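Local coordinates for protein isomerase/lactonizing enzyme (Agrobacterium tumefaciens, PDB 1RVK) that is of unknown function but, as a magnesium-binding member of the enolase superfamily, probably acts on carboxylate substrates by abstracting an alpha proton, at residues I271-D285 against T295-H309. Numbering follows the deposited sequence.
Sequences IKAGACDILRTGVND and TMHLAEAFGMECEVH
T281 OG1 donates to T295 OG1 at 2.9 Å, linking strand 278-281 to the helix; T295 OG1 is also bonded to A292 O. One turn on, L298 meets I271 tip to tip, while A299 CB packs on L279 CD2. The helix ends in a Schellman motif at G303, just after F302, whose ring takes I271 CG2 over its centre, a CH-pi contact 3.5 Å from the centroid. The selenomethionine M304 runs alongside I271 in the opposite sense, and a bend at chi3 (76°) sets its CE 3.5 Å from D277 O.

From here the backbone becomes a parallel strand partner: E305 O accepts from L279 N, E307 N donates to L279 O, and E307 O accepts from T281 N. C306 SG lies against L279 and T281 CG2. H309 N closes the ladder on T281 O at 2.7 Å. H309 CB sits over one face of the R280 guanidinium, toward its rim, and H309 ND1 meets the syn lone pair of D285 OD2 at 2.7 Å. R280 NE hydrogen-bonds to the magnesium ligand E258, and NH1 forms a salt bridge with E329, bringing strand 278-281 to the metal site. Strands 278-281 and 306-308, joined through helix 289-301, form a beta-alpha-beta crossover of the enolase-superfamily barrel.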
loop_
_atom_site.group_PDB
_atom_site.type_symbol
_atom_site.label_atom_id
_atom_site.label_comp_id
_atom_site.label_asym_id
_atom_site.label_seq_id
_atom_site.Cartn_x
_atom_site.Cartn_y
_atom_site.Cartn_z
ATOM N N ILE A 271 -13.242 13.593 6.090
ATOM C CA ILE A 271 -14.328 13.157 6.962
ATOM C C ILE A 271 -15.266 14.326 7.246
ATOM O O ILE A 271 -16.487 14.203 7.138
ATOM C CB ILE A 271 -13.788 12.613 8.311
ATOM C CG1 ILE A 271 -13.019 11.310 8.073
ATOM C CG2 ILE A 271 -14.941 12.377 9.283
ATOM C CD1 ILE A 271 -12.416 10.709 9.328
ATOM N N LYS A 272 -14.680 15.465 7.598
ATOM C CA LYS A 272 -15.443 16.663 7.925
ATOM C C LYS A 272 -16.336 17.136 6.781
ATOM O O LYS A 272 -17.463 17.592 7.009
ATOM C CB LYS A 272 -14.482 17.787 8.326
ATOM C CG LYS A 272 -15.153 19.048 8.863
ATOM C CD LYS A 272 -15.983 18.744 10.099
ATOM C CE LYS A 272 -16.416 20.015 10.814
ATOM N NZ LYS A 272 -15.265 20.706 11.459
ATOM N N ALA A 273 -15.838 17.020 5.553
ATOM C CA ALA A 273 -16.588 17.463 4.384
ATOM C C ALA A 273 -17.482 16.381 3.789
ATOM O O ALA A 273 -18.232 16.645 2.852
ATOM C CB ALA A 273 -15.627 17.979 3.321
ATOM N N GLY A 274 -17.403 15.171 4.333
ATOM C CA GLY A 274 -18.205 14.075 3.820
ATOM C C GLY A 274 -17.824 13.719 2.396
ATOM O O GLY A 274 -18.690 13.443 1.563
ATOM N N ALA A 275 -16.523 13.711 2.115
ATOM C CA ALA A 275 -16.021 13.414 0.777
ATOM C C ALA A 275 -15.912 11.925 0.468
ATOM O O ALA A 275 -15.672 11.544 -0.677
ATOM C CB ALA A 275 -14.667 14.079 0.574
ATOM N N CYS A 276 -16.075 11.087 1.485
ATOM C CA CYS A 276 -15.996 9.645 1.288
ATOM C C CYS A 276 -16.867 8.918 2.307
ATOM O O CYS A 276 -17.259 9.496 3.322
ATOM C CB CYS A 276 -14.550 9.172 1.428
ATOM S SG CYS A 276 -13.817 9.526 3.036
ATOM N N ASP A 277 -17.161 7.651 2.024
ATOM C CA ASP A 277 -17.976 6.816 2.905
ATOM C C ASP A 277 -17.072 5.887 3.711
ATOM O O ASP A 277 -17.449 5.408 4.782
ATOM C CB ASP A 277 -18.947 5.980 2.073
ATOM C CG ASP A 277 -19.814 6.835 1.170
ATOM O OD1 ASP A 277 -20.665 7.583 1.700
ATOM O OD2 ASP A 277 -19.633 6.769 -0.064
ATOM N N ILE A 278 -15.886 5.630 3.170
ATOM C CA ILE A 278 -14.882 4.780 3.808
ATOM C C ILE A 278 -13.573 5.543 3.640
ATOM O O ILE A 278 -13.273 6.023 2.546
ATOM C CB ILE A 278 -14.747 3.419 3.086
ATOM C CG1 ILE A 278 -16.093 2.689 3.065
ATOM C CG2 ILE A 278 -13.693 2.565 3.776
ATOM C CD1 ILE A 278 -16.104 1.466 2.158
ATOM N N LEU A 279 -12.797 5.665 4.711
ATOM C CA LEU A 279 -11.533 6.387 4.634
ATOM C C LEU A 279 -10.437 5.473 4.098
ATOM O O LEU A 279 -10.587 4.249 4.071
ATOM C CB LEU A 279 -11.140 6.902 6.022
ATOM C CG LEU A 279 -10.089 8.016 6.092
ATOM C CD1 LEU A 279 -10.636 9.274 5.419
ATOM C CD2 LEU A 279 -9.732 8.298 7.557
ATOM N N ARG A 280 -9.337 6.067 3.651
ATOM C CA ARG A 280 -8.221 5.274 3.155
ATOM C C ARG A 280 -6.926 5.880 3.669
ATOM O O ARG A 280 -6.823 7.093 3.861
ATOM C CB ARG A 280 -8.207 5.232 1.625
ATOM C CG ARG A 280 -7.217 4.216 1.028
ATOM C CD ARG A 280 -7.723 3.762 -0.340
ATOM N NE ARG A 280 -6.883 2.798 -1.054
ATOM C CZ ARG A 280 -6.663 1.537 -0.684
ATOM N NH1 ARG A 280 -5.897 0.754 -1.436
ATOM N NH2 ARG A 280 -7.182 1.057 0.439
ATOM N N THR A 281 -5.953 5.019 3.928
ATOM C CA THR A 281 -4.652 5.455 4.399
ATOM C C THR A 281 -3.667 4.427 3.876
ATOM O O THR A 281 -4.049 3.496 3.168
ATOM C CB THR A 281 -4.579 5.494 5.944
ATOM O OG1 THR A 281 -3.368 6.146 6.348
ATOM C CG2 THR A 281 -4.602 4.079 6.525
ATOM N N GLY A 282 -2.400 4.605 4.219
ATOM C CA GLY A 282 -1.378 3.676 3.784
ATOM C C GLY A 282 -0.075 4.170 4.365
ATOM O O GLY A 282 0.144 5.379 4.431
ATOM N N VAL A 283 0.785 3.255 4.795
ATOM C CA VAL A 283 2.058 3.662 5.379
ATOM C C VAL A 283 2.846 4.579 4.450
ATOM O O VAL A 283 3.366 5.611 4.882
ATOM C CB VAL A 283 2.910 2.434 5.752
ATOM C CG1 VAL A 283 4.296 2.872 6.193
ATOM C CG2 VAL A 283 2.223 1.666 6.875
ATOM N N ASN A 284 2.931 4.220 3.173
ATOM C CA ASN A 284 3.668 5.055 2.229
ATOM C C ASN A 284 2.942 6.349 1.893
ATOM O O ASN A 284 3.570 7.347 1.533
ATOM C CB ASN A 284 3.948 4.296 0.928
ATOM C CG ASN A 284 5.136 3.375 1.043
ATOM O OD1 ASN A 284 5.880 3.433 2.020
ATOM N ND2 ASN A 284 5.334 2.528 0.039
ATOM N N ASP A 285 1.621 6.333 2.019
ATOM C CA ASP A 285 0.826 7.501 1.685
ATOM C C ASP A 285 0.773 8.593 2.742
ATOM O O ASP A 285 0.649 9.772 2.403
ATOM C CB ASP A 285 -0.595 7.064 1.334
ATOM C CG ASP A 285 -0.622 6.048 0.213
ATOM O OD1 ASP A 285 -0.218 6.393 -0.921
ATOM O OD2 ASP A 285 -1.036 4.902 0.473
ATOM N N THR A 295 -4.460 7.833 11.540
ATOM C CA THR A 295 -5.583 7.867 10.608
ATOM C C THR A 295 -6.599 6.767 10.934
ATOM O O THR A 295 -7.800 6.953 10.744
ATOM C CB THR A 295 -5.118 7.704 9.136
ATOM O OG1 THR A 295 -4.566 6.396 8.943
ATOM C CG2 THR A 295 -4.065 8.744 8.793
HETATM N N MSE A 296 -6.124 5.624 11.425
HETATM C CA MSE A 296 -7.027 4.527 11.779
HETATM C C MSE A 296 -7.891 4.935 12.968
HETATM O O MSE A 296 -9.093 4.673 12.999
HETATM C CB MSE A 296 -6.241 3.261 12.152
HETATM C CG MSE A 296 -5.413 2.640 11.037
HETATM SE SE MSE A 296 -6.467 2.054 9.524
HETATM C CE MSE A 296 -7.701 0.870 10.438
ATOM N N HIS A 297 -7.269 5.580 13.950
ATOM C CA HIS A 297 -7.981 6.022 15.146
ATOM C C HIS A 297 -8.965 7.138 14.809
ATOM O O HIS A 297 -10.071 7.193 15.348
ATOM C CB HIS A 297 -6.968 6.491 16.192
ATOM C CG HIS A 297 -6.031 5.410 16.633
ATOM N ND1 HIS A 297 -4.845 5.668 17.284
ATOM C CD2 HIS A 297 -6.114 4.063 16.519
ATOM C CE1 HIS A 297 -4.237 4.525 17.552
ATOM N NE2 HIS A 297 -4.986 3.536 17.098
ATOM N N LEU A 298 -8.547 8.030 13.920
ATOM C CA LEU A 298 -9.393 9.130 13.473
ATOM C C LEU A 298 -10.686 8.552 12.893
ATOM O O LEU A 298 -11.790 8.945 13.274
ATOM C CB LEU A 298 -8.657 9.938 12.401
ATOM C CG LEU A 298 -9.484 10.875 11.515
ATOM C CD1 LEU A 298 -10.070 12.015 12.346
ATOM C CD2 LEU A 298 -8.597 11.424 10.406
ATOM N N ALA A 299 -10.543 7.608 11.966
ATOM C CA ALA A 299 -11.701 6.987 11.340
ATOM C C ALA A 299 -12.584 6.290 12.366
ATOM O O ALA A 299 -13.810 6.445 12.357
ATOM C CB ALA A 299 -11.247 5.986 10.276
ATOM N N GLU A 300 -11.964 5.521 13.253
ATOM C CA GLU A 300 -12.718 4.798 14.271
ATOM C C GLU A 300 -13.566 5.722 15.139
ATOM O O GLU A 300 -14.693 5.375 15.492
ATOM C CB GLU A 300 -11.778 3.989 15.166
ATOM C CG GLU A 300 -12.522 3.163 16.203
ATOM C CD GLU A 300 -11.606 2.607 17.272
ATOM O OE1 GLU A 300 -12.118 2.043 18.259
ATOM O OE2 GLU A 300 -10.375 2.735 17.126
ATOM N N ALA A 301 -13.036 6.894 15.484
ATOM C CA ALA A 301 -13.782 7.834 16.315
ATOM C C ALA A 301 -15.065 8.288 15.619
ATOM O O ALA A 301 -16.035 8.663 16.281
ATOM C CB ALA A 301 -12.910 9.043 16.675
ATOM N N PHE A 302 -15.073 8.255 14.288
ATOM C CA PHE A 302 -16.266 8.634 13.537
ATOM C C PHE A 302 -17.085 7.402 13.170
ATOM O O PHE A 302 -18.062 7.499 12.437
ATOM C CB PHE A 302 -15.904 9.417 12.269
ATOM C CG PHE A 302 -15.576 10.860 12.524
ATOM C CD1 PHE A 302 -14.278 11.250 12.842
ATOM C CD2 PHE A 302 -16.576 11.825 12.488
ATOM C CE1 PHE A 302 -13.979 12.582 13.121
ATOM C CE2 PHE A 302 -16.291 13.162 12.766
ATOM C CZ PHE A 302 -14.988 13.541 13.085
ATOM N N GLY A 303 -16.683 6.248 13.699
ATOM C CA GLY A 303 -17.388 5.009 13.419
ATOM C C GLY A 303 -17.196 4.541 11.991
ATOM O O GLY A 303 -18.020 3.799 11.450
HETATM N N MSE A 304 -16.096 4.970 11.381
HETATM C CA MSE A 304 -15.796 4.623 9.995
HETATM C C MSE A 304 -14.682 3.602 9.877
HETATM O O MSE A 304 -13.900 3.411 10.800
HETATM C CB MSE A 304 -15.380 5.881 9.224
HETATM C CG MSE A 304 -16.476 6.916 9.070
HETATM SE SE MSE A 304 -15.810 8.546 8.262
HETATM C CE MSE A 304 -15.667 7.942 6.427
ATOM N N GLU A 305 -14.629 2.931 8.734
ATOM C CA GLU A 305 -13.567 1.978 8.475
ATOM C C GLU A 305 -12.507 2.764 7.713
ATOM O O GLU A 305 -12.806 3.785 7.095
ATOM C CB GLU A 305 -14.070 0.813 7.621
ATOM C CG GLU A 305 -14.834 -0.242 8.407
ATOM C CD GLU A 305 -15.442 -1.302 7.507
ATOM O OE1 GLU A 305 -16.205 -0.935 6.587
ATOM O OE2 GLU A 305 -15.160 -2.500 7.722
ATOM N N CYS A 306 -11.264 2.311 7.793
ATOM C CA CYS A 306 -10.174 2.966 7.087
ATOM C C CYS A 306 -9.374 1.835 6.464
ATOM O O CYS A 306 -8.666 1.110 7.158
ATOM C CB CYS A 306 -9.307 3.770 8.056
ATOM S SG CYS A 306 -8.077 4.811 7.224
ATOM N N GLU A 307 -9.511 1.680 5.152
ATOM C CA GLU A 307 -8.828 0.615 4.430
ATOM C C GLU A 307 -7.385 0.997 4.118
ATOM O O GLU A 307 -7.110 2.073 3.589
ATOM C CB GLU A 307 -9.609 0.285 3.160
ATOM C CG GLU A 307 -11.056 -0.170 3.435
ATOM C CD GLU A 307 -11.137 -1.447 4.264
ATOM O OE1 GLU A 307 -10.330 -2.365 4.016
ATOM O OE2 GLU A 307 -12.016 -1.547 5.150
ATOM N N VAL A 308 -6.467 0.097 4.456
ATOM C CA VAL A 308 -5.039 0.341 4.281
ATOM C C VAL A 308 -4.507 -0.040 2.912
ATOM O O VAL A 308 -4.601 -1.193 2.493
ATOM C CB VAL A 308 -4.229 -0.399 5.367
ATOM C CG1 VAL A 308 -2.751 -0.053 5.241
ATOM C CG2 VAL A 308 -4.752 -0.016 6.753
ATOM N N HIS A 309 -3.950 0.952 2.223
ATOM C CA HIS A 309 -3.393 0.762 0.891
ATOM C C HIS A 309 -1.995 0.172 0.903
ATOM O O HIS A 309 -1.108 0.675 1.595
ATOM C CB HIS A 309 -3.329 2.095 0.141
ATOM C CG HIS A 309 -2.469 2.053 -1.087
ATOM N ND1 HIS A 309 -1.384 2.883 -1.266
ATOM C CD2 HIS A 309 -2.520 1.259 -2.185
ATOM C CE1 HIS A 309 -0.803 2.603 -2.420
ATOM N NE2 HIS A 309 -1.472 1.621 -2.997
HETATM O O HOH W 1 -16.799 3.676 6.914
HETATM O O HOH W 2 -6.845 -1.649 1.040
HETATM O O HOH W 3 1.338 1.897 1.694
#